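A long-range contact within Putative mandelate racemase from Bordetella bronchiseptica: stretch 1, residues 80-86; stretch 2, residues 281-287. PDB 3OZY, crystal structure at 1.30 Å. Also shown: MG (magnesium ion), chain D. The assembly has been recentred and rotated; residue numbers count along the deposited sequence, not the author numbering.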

ATOM      1  N   ASN A  80      26.063  -2.696  -0.988  1.00  9.37           N
ATOM      2  CA  ASN A  80      25.219  -2.999  -2.148  1.00  8.48           C
ATOM      3  C   ASN A  80      23.792  -2.520  -1.928  1.00  8.78           C
ATOM      4  O   ASN A  80      22.858  -3.323  -1.869  1.00  9.12           O
ATOM      5  N   ILE A  81      23.625  -1.207  -1.807  1.00  8.86           N
ATOM      6  CA  ILE A  81      22.312  -0.644  -1.515  1.00  8.40           C
ATOM      7  C   ILE A  81      21.327  -0.983  -2.623  1.00  8.70           C
ATOM      8  O   ILE A  81      20.178  -1.337  -2.361  1.00  8.00           O
ATOM      9  N   ASN A  82      21.783  -0.903  -3.868  1.00  8.05           N
ATOM     10  CA  ASN A  82      20.903  -1.220  -4.989  1.00  7.76           C
ATOM     11  C   ASN A  82      20.393  -2.660  -4.958  1.00 10.59           C
ATOM     12  O   ASN A  82      19.185  -2.910  -5.100  1.00 10.04           O
ATOM     13  N   TYR A  83      21.306  -3.607  -4.753  1.00  8.07           N
ATOM     14  CA  TYR A  83      20.910  -4.999  -4.603  1.00  8.59           C
ATOM     15  C   TYR A  83      19.908  -5.162  -3.461  1.00  8.27           C
ATOM     16  O   TYR A  83      18.879  -5.819  -3.612  1.00  8.87           O
ATOM     17  N   LEU A  84      20.208  -4.558  -2.315  1.00  8.31           N
ATOM     18  CA  LEU A  84      19.380  -4.762  -1.128  1.00  9.12           C
ATOM     19  C   LEU A  84      17.973  -4.179  -1.268  1.00  8.22           C
ATOM     20  O   LEU A  84      17.009  -4.748  -0.736  1.00  8.94           O
ATOM     21  N   TRP A  85      17.841  -3.075  -2.005  1.00  7.75           N
ATOM     22  CA  TRP A  85      16.519  -2.495  -2.242  1.00  8.03           C
ATOM     23  C   TRP A  85      15.632  -3.526  -2.922  1.00  8.05           C
ATOM     24  O   TRP A  85      14.499  -3.783  -2.510  1.00  7.83           O
ATOM     25  N   HIS A  86      16.166  -4.123  -3.978  1.00  7.71           N
ATOM     26  CA  HIS A  86      15.402  -5.076  -4.769  1.00  9.17           C
ATOM     27  C   HIS A  86      15.202  -6.409  -4.068  1.00  8.27           C
ATOM     28  O   HIS A  86      14.124  -7.006  -4.160  1.00  9.54           O
ATOM     29  N   ALA A 281       8.557   7.161  -0.148  1.00  6.51           N
ATOM     30  CA  ALA A 281       8.227   6.621  -1.465  1.00  6.01           C
ATOM     31  C   ALA A 281       9.146   5.483  -1.893  1.00  5.97           C
ATOM     32  O   ALA A 281       8.951   4.917  -2.971  1.00  6.82           O
ATOM     33  N   GLY A 282      10.140   5.165  -1.067  1.00  6.30           N
ATOM     34  CA  GLY A 282      10.998   4.014  -1.301  1.00  6.59           C
ATOM     35  C   GLY A 282      12.433   4.176  -0.825  1.00  9.26           C
ATOM     36  O   GLY A 282      13.171   3.187  -0.766  1.00 12.61           O
ATOM     37  N   GLY A 283      12.856   5.395  -0.484  1.00  7.08           N
ATOM     38  CA  GLY A 283      14.222   5.609  -0.026  1.00  8.30           C
ATOM     39  C   GLY A 283      14.922   6.694  -0.814  1.00  6.98           C
ATOM     40  O   GLY A 283      14.352   7.243  -1.755  1.00  8.28           O
ATOM     41  N   ILE A 284      16.149   7.024  -0.420  1.00  7.35           N
ATOM     42  CA  ILE A 284      17.002   7.834  -1.275  1.00  7.78           C
ATOM     43  C   ILE A 284      17.164   7.157  -2.647  1.00  8.06           C
ATOM     44  O   ILE A 284      17.086   7.810  -3.681  1.00  8.06           O
ATOM     45  N   THR A 285      17.354   5.844  -2.653  1.00  7.90           N
ATOM     46  CA  THR A 285      17.510   5.107  -3.907  1.00  8.15           C
ATOM     47  C   THR A 285      16.335   5.359  -4.858  1.00  8.96           C
ATOM     48  O   THR A 285      16.517   5.634  -6.049  1.00  8.66           O
ATOM     49  N   GLU A 286      15.127   5.298  -4.316  1.00  6.46           N
ATOM     50  CA  GLU A 286      13.935   5.453  -5.137  1.00  7.85           C
ATOM     51  C   GLU A 286      13.664   6.923  -5.497  1.00  8.27           C
ATOM     52  O   GLU A 286      13.289   7.233  -6.634  1.00  8.01           O
ATOM     53  N   ALA A 287      13.865   7.834  -4.551  1.00  7.24           N
ATOM     54  CA  ALA A 287      13.678   9.254  -4.844  1.00  6.90           C
ATOM     55  C   ALA A 287      14.622   9.736  -5.944  1.00  8.11           C
ATOM     56  O   ALA A 287      14.244  10.578  -6.760  1.00  7.95           O
TER

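Two helix starts nearly 200 residues apart in sequence meet here; their nearest CA atoms are those of Asn82 and Thr285, 7.3 Å apart. Trp85 has the largest area covered, with Thr285 close behind. Its CA-to-CB bond points toward the other stretch, and chi1 t with chi2 near 95° carries the indole across to the residues before the second helix, where Trp85 NE1 donates a hydrogen bond to Gly282 O (2.8 Å, 160°) at the ring edge. The bond gives a buried indole nitrogen its acceptor. Gly282 has phi 148°, where a CB would be jammed against the preceding carbonyl and would also clash with Glu286 CB. Glu286, chi1 t and chi2 p, brings OE1 over one face of the indole, 3.7 Å from Trp85 CZ2; both its carboxylate oxygens are hydrogen-bonded elsewhere in the structure. Thr285 (chi1 m) points toward the first helix, with CB 4.1 Å from Trp85 CD1 and OG1 3.5 Å from Ile81 CG2. Ile81, m and t, also points in. Asn82 starts sideways, but chi1 m with chi2 at -54° brings OD1 to 3.6 Å from Thr285 CG2. Water 1 bridges the polar ends, donating to Asn82 OD1 (2.6 Å) and Thr285 OG1 (2.9 Å). His86 (chi1 m) starts sideways; its end comes nearer, yet NE2 stays 5.8 Å from Thr285 CG2, while ND1 binds MG (2.1 Å), as does water 2.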

ATOM      1  CB  ASN A  80      25.207  -4.505  -2.411  1.00  9.49           C
ATOM      2  CG  ASN A  80      26.585  -5.069  -2.651  1.00 11.96           C
ATOM      3  OD1 ASN A  80      27.420  -4.441  -3.301  1.00 13.81           O
ATOM      4  ND2 ASN A  80      26.830  -6.268  -2.123  1.00 13.61           N
ATOM      5  CB  ILE A  81      22.370   0.878  -1.316  1.00  8.58           C
ATOM      6  CG1 ILE A  81      23.394   1.236  -0.236  1.00  9.12           C
ATOM      7  CG2 ILE A  81      20.984   1.410  -0.931  1.00  9.12           C
ATOM      8  CD1 ILE A  81      23.455   2.729   0.082  1.00  9.68           C
ATOM      9  CB  ASN A  82      21.604  -0.905  -6.308  1.00 10.04           C
ATOM     10  CG  ASN A  82      21.784   0.582  -6.509  1.00  8.87           C
ATOM     11  OD1 ASN A  82      20.818   1.341  -6.447  1.00 11.92           O
ATOM     12  ND2 ASN A  82      23.014   1.012  -6.744  1.00  9.82           N
ATOM     13  CB  TYR A  83      22.144  -5.875  -4.357  1.00 10.03           C
ATOM     14  CG  TYR A  83      21.804  -7.284  -3.936  1.00 10.23           C
ATOM     15  CD1 TYR A  83      21.243  -8.178  -4.838  1.00 14.42           C
ATOM     16  CD2 TYR A  83      22.042  -7.726  -2.639  1.00 11.77           C
ATOM     17  CE1 TYR A  83      20.917  -9.466  -4.463  1.00 17.69           C
ATOM     18  CE2 TYR A  83      21.725  -9.026  -2.255  1.00 11.83           C
ATOM     19  CZ  TYR A  83      21.161  -9.884  -3.172  1.00 17.27           C
ATOM     20  OH  TYR A  83      20.835 -11.173  -2.808  1.00 22.19           O
ATOM     21  CB  LEU A  84      20.079  -4.217   0.119  1.00  9.21           C
ATOM     22  CG  LEU A  84      21.337  -5.002   0.499  1.00  8.97           C
ATOM     23  CD1 LEU A  84      22.095  -4.281   1.603  1.00 10.07           C
ATOM     24  CD2 LEU A  84      20.997  -6.429   0.921  1.00 12.42           C
ATOM     25  CB  TRP A  85      16.616  -1.237  -3.117  1.00  9.19           C
ATOM     26  CG  TRP A  85      15.356  -0.416  -3.067  1.00  8.24           C
ATOM     27  CD1 TRP A  85      15.112   0.655  -2.253  1.00  8.97           C
ATOM     28  CD2 TRP A  85      14.152  -0.628  -3.825  1.00  8.20           C
ATOM     29  NE1 TRP A  85      13.842   1.129  -2.466  1.00  9.75           N
ATOM     30  CE2 TRP A  85      13.232   0.364  -3.426  1.00  8.38           C
ATOM     31  CE3 TRP A  85      13.771  -1.544  -4.815  1.00  9.27           C
ATOM     32  CZ2 TRP A  85      11.952   0.461  -3.969  1.00  8.99           C
ATOM     33  CZ3 TRP A  85      12.489  -1.444  -5.359  1.00  9.80           C
ATOM     34  CH2 TRP A  85      11.598  -0.448  -4.930  1.00 10.16           C
ATOM     35  CB  HIS A  86      16.015  -5.184  -6.164  1.00 11.47           C
ATOM     36  CG  HIS A  86      15.892  -3.906  -6.925  1.00 11.16           C
ATOM     37  ND1 HIS A  86      14.817  -3.634  -7.740  1.00 15.12           N
ATOM     38  CD2 HIS A  86      16.642  -2.779  -6.911  1.00 11.73           C
ATOM     39  CE1 HIS A  86      14.937  -2.420  -8.241  1.00 14.15           C
ATOM     40  NE2 HIS A  86      16.033  -1.874  -7.748  1.00 15.12           N
ATOM     41  CB  ALA A 281       8.244   7.745  -2.504  1.00  8.83           C
ATOM     42  CB  ILE A 284      18.360   8.073  -0.589  1.00  7.72           C
ATOM     43  CG1 ILE A 284      18.190   9.140   0.501  1.00  9.31           C
ATOM     44  CG2 ILE A 284      19.417   8.467  -1.605  1.00  9.78           C
ATOM     45  CD1 ILE A 284      19.422   9.332   1.400  1.00  9.07           C
ATOM     46  CB  THR A 285      17.653   3.609  -3.622  1.00  7.93           C
ATOM     47  OG1 THR A 285      18.751   3.416  -2.721  1.00  8.71           O
ATOM     48  CG2 THR A 285      17.894   2.819  -4.908  1.00 10.52           C
ATOM     49  CB  GLU A 286      12.733   4.813  -4.440  1.00  9.49           C
ATOM     50  CG  GLU A 286      11.493   4.672  -5.323  1.00  8.19           C
ATOM     51  CD  GLU A 286      11.645   3.635  -6.430  1.00  9.26           C
ATOM     52  OE1 GLU A 286      12.709   2.986  -6.541  1.00 10.01           O
ATOM     53  OE2 GLU A 286      10.685   3.483  -7.211  1.00  9.56           O
ATOM     54  CB  ALA A 287      13.856  10.096  -3.581  1.00  8.59           C
TER
HETATM   55 MG    MG D 391      13.490  -4.776  -8.959  1.00 19.00          MG
HETATM   56  O   HOH W   1      21.054   3.091  -4.510  1.00 18.95           O
HETATM   57  O   HOH W   2      15.055  -6.348  -9.996  1.00 32.41           O